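Local coordinates for encapsulated ferritin (Haliangium ochraceum, PDB 5N5F), which oxidises Fe(2+) to Fe(3+) as a ferritin-like ferroxidase, delivering mineralised iron for storage inside the encapsulin nanocompartment that carries it as cargo, at the interface of chains A and B. Coordinates in Å, arbitrary orientation; residue numbers count along the deposited sequence, not the author numbering. Chains: chain A/B, encapsulated ferritin.

Two neighbouring patches of one two-fold interface show how subunits pair within the decameric ring of an encapsulated ferritin; this pairing may be that of the dimer. Contact 1 sets helix 77-86 of chain A against helix 48-73 of chain B and is partly polar; contact 2, its C-alpha centre about 11 Å away, is an apolar core where these two helices, helix 48-75 of chain A and helix 77-86 of chain B converge with Leu87 of both chains and A:Phe88. They share no residue, but A:His82 and A:Met83 are sequence neighbours, as are A:Tyr86 and A:Leu87. Helix 77-86 and the residues just after it thus supply both a polar flank and apolar packing.

Contact 1: the interface of chains A and B. Residues chain A 82, 86; chain B 59, 62-63.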
loop_
_atom_site.group_PDB
_atom_site.type_symbol
_atom_site.label_atom_id
_atom_site.label_comp_id
_atom_site.label_asym_id
_atom_site.label_seq_id
_atom_site.Cartn_x
_atom_site.Cartn_y
_atom_site.Cartn_z
ATOM N N HIS A 82 25.366 -8.088 20.931
ATOM C CA HIS A 82 25.845 -7.554 19.660
ATOM C C HIS A 82 26.158 -6.064 19.750
ATOM O O HIS A 82 27.048 -5.577 19.044
ATOM C CB HIS A 82 24.821 -7.821 18.559
ATOM C CG HIS A 82 24.663 -9.272 18.227
ATOM N ND1 HIS A 82 25.714 -10.055 17.798
ATOM C CD2 HIS A 82 23.577 -10.080 18.253
ATOM C CE1 HIS A 82 25.282 -11.285 17.580
ATOM N NE2 HIS A 82 23.988 -11.326 17.844
ATOM N N TYR A 86 30.044 -4.367 18.604
ATOM C CA TYR A 86 30.280 -3.498 17.456
ATOM C C TYR A 86 30.290 -2.007 17.768
ATOM O O TYR A 86 30.992 -1.263 17.082
ATOM C CB TYR A 86 29.227 -3.764 16.374
ATOM C CG TYR A 86 29.375 -5.121 15.724
ATOM C CD1 TYR A 86 30.295 -5.327 14.706
ATOM C CD2 TYR A 86 28.600 -6.195 16.135
ATOM C CE1 TYR A 86 30.436 -6.565 14.111
ATOM C CE2 TYR A 86 28.732 -7.434 15.552
ATOM C CZ TYR A 86 29.650 -7.614 14.539
ATOM O OH TYR A 86 29.780 -8.849 13.954
ATOM N N ASN B 59 18.597 -13.581 15.477
ATOM C CA ASN B 59 19.756 -13.079 16.200
ATOM C C ASN B 59 20.827 -12.565 15.251
ATOM O O ASN B 59 21.517 -11.591 15.569
ATOM C CB ASN B 59 20.308 -14.174 17.115
ATOM C CG ASN B 59 19.333 -14.546 18.216
ATOM O OD1 ASN B 59 18.447 -13.761 18.565
ATOM N ND2 ASN B 59 19.486 -15.743 18.766
ATOM N N VAL B 62 19.800 -9.097 14.327
ATOM C CA VAL B 62 20.251 -8.147 15.339
ATOM C C VAL B 62 21.696 -7.752 15.070
ATOM O O VAL B 62 22.056 -6.568 15.120
ATOM C CB VAL B 62 20.085 -8.741 16.752
ATOM C CG1 VAL B 62 20.559 -7.754 17.819
ATOM C CG2 VAL B 62 18.641 -9.126 17.005
ATOM N N GLU B 63 22.543 -8.737 14.761
ATOM C CA GLU B 63 23.952 -8.452 14.514
ATOM C C GLU B 63 24.131 -7.565 13.288
ATOM O O GLU B 63 24.911 -6.607 13.316
ATOM C CB GLU B 63 24.730 -9.757 14.350
ATOM C CG GLU B 63 26.226 -9.559 14.181
ATOM C CD GLU B 63 27.009 -10.861 14.303
ATOM O OE1 GLU B 63 26.389 -11.943 14.247
ATOM O OE2 GLU B 63 28.247 -10.799 14.463
#
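B:Glu63 lies across the imidazole of A:His82 and reaches on to the phenol of A:Tyr86, an arrangement that ties together two helical subunits of the EncFtn family in the N-terminal, ring-forming part of the protein. Both aromatic residues stand on helix 77-86 of chain A, one turn apart, and the glutamate comes from helix 48-73 of chain B. Its CG is anti to the backbone N (chi1 -176°) and the chain stays extended beyond, which carries the carboxylate past the imidazole to the tyrosine.

The histidine and glutamate side chains run at about a right angle. B:Glu63 CB sits over the centre of the A:His82 ring, 3.6 Å from its centroid, in a CH-pi contact with one face. Further out, the carboxylate plane is turned 24° from the imidazole plane. Its OE1 stays 4.1 Å from A:His82 ND1, a separation at which the carboxylate could still bias the ring towards its protonated form.

The tyrosine meets the same side chain differently. A:Tyr86 OH donates a hydrogen bond of 2.5 Å to the carboxylate oxygen B:Glu63 OE2, approaching on the anti side and 15° out of the carboxylate plane. That oxygen lies at the edge of the phenol ring, in its plane, while A:Tyr86 CE2 packs against the aliphatic B:Glu63 CG at 3.6 Å.

Along the imidazole edge away from the tyrosine, A:His82 NE2 comes 3.4 Å from the backbone carbonyl oxygen B:Asn59 O, which lies above the same ring face as the glutamate, and A:His82 CD2 touches the methyl B:Val62 CG1 at 3.8 Å.

Contact 2: the interface of chains A and B. Residues chain A 66, 69, 83, 87-88; chain B 69, 83, 87.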
loop_
_atom_site.group_PDB
_atom_site.type_symbol
_atom_site.label_atom_id
_atom_site.label_comp_id
_atom_site.label_asym_id
_atom_site.label_seq_id
_atom_site.Cartn_x
_atom_site.Cartn_y
_atom_site.Cartn_z
ATOM N N MET A 66 17.708 6.500 20.086
ATOM C CA MET A 66 18.690 5.913 20.986
ATOM C C MET A 66 18.100 5.664 22.367
ATOM O O MET A 66 18.504 4.716 23.050
ATOM C CB MET A 66 19.923 6.810 21.068
ATOM C CG MET A 66 20.665 6.963 19.739
ATOM S SD MET A 66 21.172 5.389 18.987
ATOM C CE MET A 66 19.789 5.053 17.895
ATOM N N LEU A 69 16.361 2.400 21.842
ATOM C CA LEU A 69 17.310 1.308 21.680
ATOM C C LEU A 69 17.883 0.882 23.026
ATOM O O LEU A 69 18.073 -0.314 23.274
ATOM C CB LEU A 69 18.423 1.727 20.719
ATOM C CG LEU A 69 19.512 0.686 20.441
ATOM C CD1 LEU A 69 18.919 -0.603 19.883
ATOM C CD2 LEU A 69 20.549 1.258 19.486
ATOM N N MET A 83 25.446 -5.320 20.595
ATOM C CA MET A 83 25.814 -3.924 20.806
ATOM C C MET A 83 27.188 -3.821 21.461
ATOM O O MET A 83 28.004 -2.973 21.080
ATOM C CB MET A 83 24.748 -3.223 21.649
ATOM C CG MET A 83 23.453 -2.937 20.881
ATOM S SD MET A 83 22.106 -2.340 21.923
ATOM C CE MET A 83 22.768 -0.770 22.463
ATOM N N LEU A 87 29.547 -1.548 18.773
ATOM C CA LEU A 87 29.346 -0.115 18.965
ATOM C C LEU A 87 30.561 0.541 19.611
ATOM O O LEU A 87 31.177 -0.013 20.526
ATOM C CB LEU A 87 28.103 0.141 19.817
ATOM C CG LEU A 87 26.795 -0.478 19.311
ATOM C CD1 LEU A 87 25.604 0.101 20.066
ATOM C CD2 LEU A 87 26.614 -0.291 17.811
ATOM N N PHE A 88 30.895 1.739 19.126
ATOM C CA PHE A 88 32.016 2.525 19.646
ATOM C C PHE A 88 33.349 1.817 19.406
ATOM O O PHE A 88 34.224 1.799 20.274
ATOM C CB PHE A 88 31.836 2.839 21.135
ATOM C CG PHE A 88 30.568 3.575 21.453
ATOM C CD1 PHE A 88 30.379 4.879 21.021
ATOM C CD2 PHE A 88 29.568 2.969 22.195
ATOM C CE1 PHE A 88 29.213 5.557 21.314
ATOM C CE2 PHE A 88 28.400 3.644 22.491
ATOM C CZ PHE A 88 28.221 4.938 22.051
ATOM N N LEU B 69 24.378 0.135 12.404
ATOM C CA LEU B 69 24.289 1.287 13.296
ATOM C C LEU B 69 25.669 1.842 13.618
ATOM O O LEU B 69 25.847 3.062 13.717
ATOM C CB LEU B 69 23.552 0.900 14.578
ATOM C CG LEU B 69 23.343 2.008 15.614
ATOM C CD1 LEU B 69 22.500 3.152 15.049
ATOM C CD2 LEU B 69 22.692 1.431 16.861
ATOM N N MET B 83 24.233 8.538 21.343
ATOM C CA MET B 83 24.528 7.171 21.770
ATOM C C MET B 83 25.347 7.159 23.057
ATOM O O MET B 83 25.124 6.316 23.933
ATOM C CB MET B 83 25.258 6.413 20.658
ATOM C CG MET B 83 24.340 5.935 19.539
ATOM S SD MET B 83 25.201 5.341 18.066
ATOM C CE MET B 83 25.706 3.705 18.582
ATOM N N LEU B 87 23.183 4.858 25.756
ATOM C CA LEU B 87 23.478 3.438 25.624
ATOM C C LEU B 87 24.401 2.972 26.743
ATOM O O LEU B 87 25.370 3.650 27.098
ATOM C CB LEU B 87 24.105 3.144 24.260
ATOM C CG LEU B 87 23.249 3.508 23.038
ATOM C CD1 LEU B 87 23.900 2.987 21.764
ATOM C CD2 LEU B 87 21.820 2.982 23.159
#
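A:Met66 and B:Met83 meet in the apolar core of a two-fold interface within the encapsulated-ferritin decamer, where helix 48-75 of chain A and helix 48-73 of chain B, the short helix 77-86 of each chain and the residues just after it pack against their counterparts.

Thioether contacts come first. A:Met66 presents its sulfur SD to the methylene B:Met83 CG at 3.3 Å, the two side chains slanting past each other. B:Met83 runs extended through chi2 and then turns at chi3 (79°), which brings its terminal methyl CE to A:Leu87 CD1 at 3.9 Å. In the exchanged pair, A:Met83 CE approaches the other methyl, B:Leu87 CD2, at 3.9 Å, and in both pairs the side chains run nearly perpendicular.

Contacts between branched side chains pair equivalent residues of the two chains. A:Leu69 and B:Leu69 meet end on; in both, CG stands anti to the backbone N (chi1 180° and -179°), which aims the CD2 methyls at one another for a close methyl-methyl approach of 3.4 Å between A:Leu69 CD2 and B:Leu69 CD2. The leucines at position 87 cross instead of pointing at one another, with A:Leu87 CD1 and B:Leu87 CD1 3.8 Å apart.

The aromatic contribution is made by the ring of A:Phe88, whose rim carbon CZ touches B:Met83 CB at 3.6 Å. B:Met83 is therefore engaged along its length, from CB at the phenylalanine through CG at the sulfur to CE at the leucine; cutting it back to an alanine would probably open a gap between A:Met66 and A:Leu87 and leave both side chains freer to turn.

A methyl also meets the backbone: B:Leu87 CD2 rests 3.7 Å from the carbonyl oxygen A:Met66 O.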